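Local coordinates for Rpb7-binding protein seb1 (Schizosaccharomyces pombe 972h-, PDB 5MDT) that drives transcription termination by binding RNA polymerase II and nascent RNA, its CTD-interacting domain probably recognising the polymerase's C-terminal tail, at residues Val70-Gln74 / Ile128-Thr134. Numbering follows the deposited sequence.
Sequences VRSFQ and IWEKAST
The indole of Trp129 receives Arg71 CD at its edge, near the ring plane and 4.2 Å from CD1, while Val70 CG1 approaches NE1 obliquely, beside the Schellman motif that ends helix 119-131 in this all-helical CTD-interacting domain. Around the same ring, Phe135 packs edge-to-face. The other flat group at this end, the Arg71 guanidinium, has Ile128 CG2 set obliquely to it, 3.5 Å from NE. A bend at chi3 turns the head of Arg71 out of line with its extended first part, and Asp67 OD1, a turn earlier on helix 59-79, ties the two side chains together by taking both a salt bridge from Arg71 NE and a hydrogen bond from Trp129 NE1.

This contact illustrates how a helix terminus can be secured by a neighbouring helix. In the Schellman motif Ser133 adopts positive phi, Thr134 N bonds back to Trp129 O at 2.9 Å, and Ser133 N makes a weak bond to Glu130 O. The Gln74 amide bonds to the residues leaving that turn. With CG anti to the backbone N (chi1 175°) and the chain extended beyond it, the buried amide crosses to the other segment and uses both its polar atoms. NE2 donates to Ala132 O over 2.8 Å, with an N-H...O angle of 151°, and OE1 takes the second bond. Engaging both ends of the amide fixes its rotation. Val70 also touches Trp96 and Ala99 of helix 92-113, and Trp96 NE1 bonds to Thr134 O. Thr134 itself divides its branches: CG2 lies 3.9 Å from Val70 CG1, whereas OG1 gives its proton to Gln74 OE1 at 2.9 Å, tilted 28° from the carbonyl plane.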
ATOM      1  N   VAL A  70      -1.476   5.063  -0.714  1.00 32.84           N
ATOM      2  CA  VAL A  70      -1.692   5.290  -2.152  1.00 34.83           C
ATOM      3  C   VAL A  70      -2.939   6.143  -2.399  1.00 39.33           C
ATOM      4  O   VAL A  70      -2.867   7.101  -3.168  1.00 39.97           O
ATOM      5  CB  VAL A  70      -1.660   4.004  -3.030  1.00 38.35           C
ATOM      6  CG1 VAL A  70      -2.878   3.097  -2.795  1.00 38.65           C
ATOM      7  CG2 VAL A  70      -1.520   4.357  -4.513  1.00 40.01           C
ATOM      8  N   ARG A  71      -4.045   5.847  -1.704  1.00 36.36           N
ATOM      9  CA  ARG A  71      -5.266   6.649  -1.871  1.00 38.92           C
ATOM     10  C   ARG A  71      -5.093   8.092  -1.350  1.00 43.55           C
ATOM     11  O   ARG A  71      -5.669   9.017  -1.921  1.00 46.35           O
ATOM     12  CB  ARG A  71      -6.457   5.945  -1.248  1.00 40.21           C
ATOM     13  CG  ARG A  71      -6.931   4.750  -2.090  1.00 42.78           C
ATOM     14  CD  ARG A  71      -8.279   4.195  -1.641  1.00 44.93           C
ATOM     15  NE  ARG A  71      -8.187   3.584  -0.315  1.00 46.17           N
ATOM     16  CZ  ARG A  71      -8.533   4.178   0.823  1.00 64.61           C
ATOM     17  NH1 ARG A  71      -9.052   5.401   0.813  1.00 52.96           N
ATOM     18  NH2 ARG A  71      -8.359   3.556   1.983  1.00 52.16           N
ATOM     19  N   SER A  72      -4.253   8.287  -0.317  1.00 38.85           N
ATOM     20  CA  SER A  72      -3.967   9.627   0.212  1.00 40.42           C
ATOM     21  C   SER A  72      -3.094  10.427  -0.761  1.00 43.39           C
ATOM     22  O   SER A  72      -3.424  11.573  -1.019  1.00 45.91           O
ATOM     23  CB  SER A  72      -3.364   9.549   1.605  1.00 43.49           C
ATOM     24  OG  SER A  72      -4.355   9.094   2.514  1.00 47.40           O
ATOM     25  N   PHE A  73      -2.075   9.797  -1.406  1.00 38.37           N
ATOM     26  CA  PHE A  73      -1.293  10.482  -2.447  1.00 37.96           C
ATOM     27  C   PHE A  73      -2.189  10.816  -3.641  1.00 43.34           C
ATOM     28  O   PHE A  73      -2.071  11.899  -4.205  1.00 44.50           O
ATOM     29  CB  PHE A  73      -0.125   9.609  -2.937  1.00 37.18           C
ATOM     30  CG  PHE A  73       1.070   9.448  -2.022  1.00 35.57           C
ATOM     31  CD1 PHE A  73       1.603  10.542  -1.345  1.00 39.92           C
ATOM     32  CD2 PHE A  73       1.752   8.238  -1.951  1.00 34.69           C
ATOM     33  CE1 PHE A  73       2.750  10.407  -0.545  1.00 39.73           C
ATOM     34  CE2 PHE A  73       2.917   8.112  -1.177  1.00 35.82           C
ATOM     35  CZ  PHE A  73       3.409   9.194  -0.482  1.00 34.37           C
ATOM     36  N   GLN A  74      -3.078   9.880  -4.035  1.00 40.50           N
ATOM     37  CA  GLN A  74      -4.026  10.088  -5.134  1.00 43.29           C
ATOM     38  C   GLN A  74      -4.918  11.306  -4.833  1.00 50.46           C
ATOM     39  O   GLN A  74      -5.099  12.167  -5.708  1.00 51.38           O
ATOM     40  CB  GLN A  74      -4.878   8.824  -5.359  1.00 44.79           C
ATOM     41  CG  GLN A  74      -5.967   9.026  -6.420  1.00 51.01           C
ATOM     42  CD  GLN A  74      -6.959   7.902  -6.549  1.00 61.46           C
ATOM     43  OE1 GLN A  74      -7.140   7.079  -5.642  1.00 50.86           O
ATOM     44  NE2 GLN A  74      -7.669   7.881  -7.674  1.00 58.56           N
ATOM     45  N   ILE A 128     -12.185  -1.393  -3.647  1.00 54.76           N
ATOM     46  CA  ILE A 128     -11.956  -0.037  -3.136  1.00 53.19           C
ATOM     47  C   ILE A 128     -11.190   0.786  -4.181  1.00 55.54           C
ATOM     48  O   ILE A 128     -11.589   1.913  -4.489  1.00 57.14           O
ATOM     49  CB  ILE A 128     -11.275  -0.077  -1.729  1.00 54.27           C
ATOM     50  CG1 ILE A 128     -12.293  -0.555  -0.656  1.00 56.63           C
ATOM     51  CG2 ILE A 128     -10.658   1.295  -1.341  1.00 54.02           C
ATOM     52  CD1 ILE A 128     -11.686  -1.009   0.678  1.00 61.37           C
ATOM     53  N   TRP A 129     -10.129   0.191  -4.754  1.00 50.49           N
ATOM     54  CA  TRP A 129      -9.284   0.799  -5.782  1.00 50.63           C
ATOM     55  C   TRP A 129     -10.039   1.034  -7.090  1.00 56.92           C
ATOM     56  O   TRP A 129      -9.809   2.040  -7.754  1.00 57.99           O
ATOM     57  CB  TRP A 129      -8.036  -0.059  -6.006  1.00 47.62           C
ATOM     58  CG  TRP A 129      -7.148  -0.126  -4.802  1.00 44.66           C
ATOM     59  CD1 TRP A 129      -7.010   0.823  -3.830  1.00 45.97           C
ATOM     60  CD2 TRP A 129      -6.198  -1.154  -4.496  1.00 42.81           C
ATOM     61  NE1 TRP A 129      -6.057   0.437  -2.920  1.00 42.23           N
ATOM     62  CE2 TRP A 129      -5.530  -0.769  -3.310  1.00 43.39           C
ATOM     63  CE3 TRP A 129      -5.878  -2.395  -5.085  1.00 44.97           C
ATOM     64  CZ2 TRP A 129      -4.549  -1.563  -2.710  1.00 40.29           C
ATOM     65  CZ3 TRP A 129      -4.877  -3.170  -4.505  1.00 44.05           C
ATOM     66  CH2 TRP A 129      -4.237  -2.760  -3.323  1.00 42.22           C
ATOM     67  N   GLU A 130     -10.932   0.114  -7.451  1.00 55.17           N
ATOM     68  CA  GLU A 130     -11.753   0.231  -8.655  1.00 59.43           C
ATOM     69  C   GLU A 130     -12.713   1.421  -8.531  1.00 67.16           C
ATOM     70  O   GLU A 130     -12.827   2.217  -9.466  1.00 70.30           O
ATOM     71  CB  GLU A 130     -12.510  -1.082  -8.909  1.00 62.67           C
ATOM     72  CG  GLU A 130     -13.310  -1.110 -10.200  1.00 76.94           C
ATOM     73  CD  GLU A 130     -13.790  -2.501 -10.554  1.00100.02           C
ATOM     74  OE1 GLU A 130     -14.492  -3.121  -9.723  1.00 88.18           O
ATOM     75  OE2 GLU A 130     -13.430  -2.988 -11.651  1.00100.47           O
ATOM     76  N   LYS A 131     -13.374   1.544  -7.363  1.00 63.43           N
ATOM     77  CA  LYS A 131     -14.335   2.596  -7.035  1.00 65.70           C
ATOM     78  C   LYS A 131     -13.655   3.975  -6.987  1.00 67.73           C
ATOM     79  O   LYS A 131     -14.237   4.963  -7.445  1.00 70.24           O
ATOM     80  CB  LYS A 131     -15.017   2.264  -5.690  1.00 67.60           C
ATOM     81  CG  LYS A 131     -16.184   3.169  -5.304  1.00 85.81           C
ATOM     82  CD  LYS A 131     -16.592   2.937  -3.854  1.00 96.31           C
ATOM     83  CE  LYS A 131     -17.656   3.899  -3.386  1.00110.18           C
ATOM     84  NZ  LYS A 131     -18.073   3.611  -1.989  1.00117.54           N
ATOM     85  N   ALA A 132     -12.425   4.032  -6.446  1.00 59.82           N
ATOM     86  CA  ALA A 132     -11.665   5.273  -6.334  1.00 58.38           C
ATOM     87  C   ALA A 132     -10.838   5.557  -7.598  1.00 61.86           C
ATOM     88  O   ALA A 132     -10.191   6.603  -7.664  1.00 62.18           O
ATOM     89  CB  ALA A 132     -10.760   5.213  -5.106  1.00 55.33           C
ATOM     90  N   SER A 133     -10.857   4.629  -8.597  1.00 58.81           N
ATOM     91  CA  SER A 133     -10.067   4.675  -9.844  1.00 59.67           C
ATOM     92  C   SER A 133      -8.545   4.852  -9.533  1.00 58.86           C
ATOM     93  O   SER A 133      -7.819   5.516 -10.276  1.00 59.48           O
ATOM     94  CB  SER A 133     -10.579   5.770 -10.782  1.00 68.09           C
ATOM     95  OG  SER A 133     -11.958   5.616 -11.071  1.00 79.64           O
ATOM     96  N   THR A 134      -8.078   4.233  -8.426  1.00 51.42           N
ATOM     97  CA  THR A 134      -6.690   4.314  -7.930  1.00 47.08           C
ATOM     98  C   THR A 134      -5.695   3.703  -8.922  1.00 52.08           C
ATOM     99  O   THR A 134      -4.602   4.238  -9.118  1.00 50.28           O
ATOM    100  CB  THR A 134      -6.598   3.676  -6.524  1.00 49.94           C
ATOM    101  OG1 THR A 134      -7.600   4.237  -5.685  1.00 49.20           O
ATOM    102  CG2 THR A 134      -5.229   3.863  -5.862  1.00 45.36           C
TER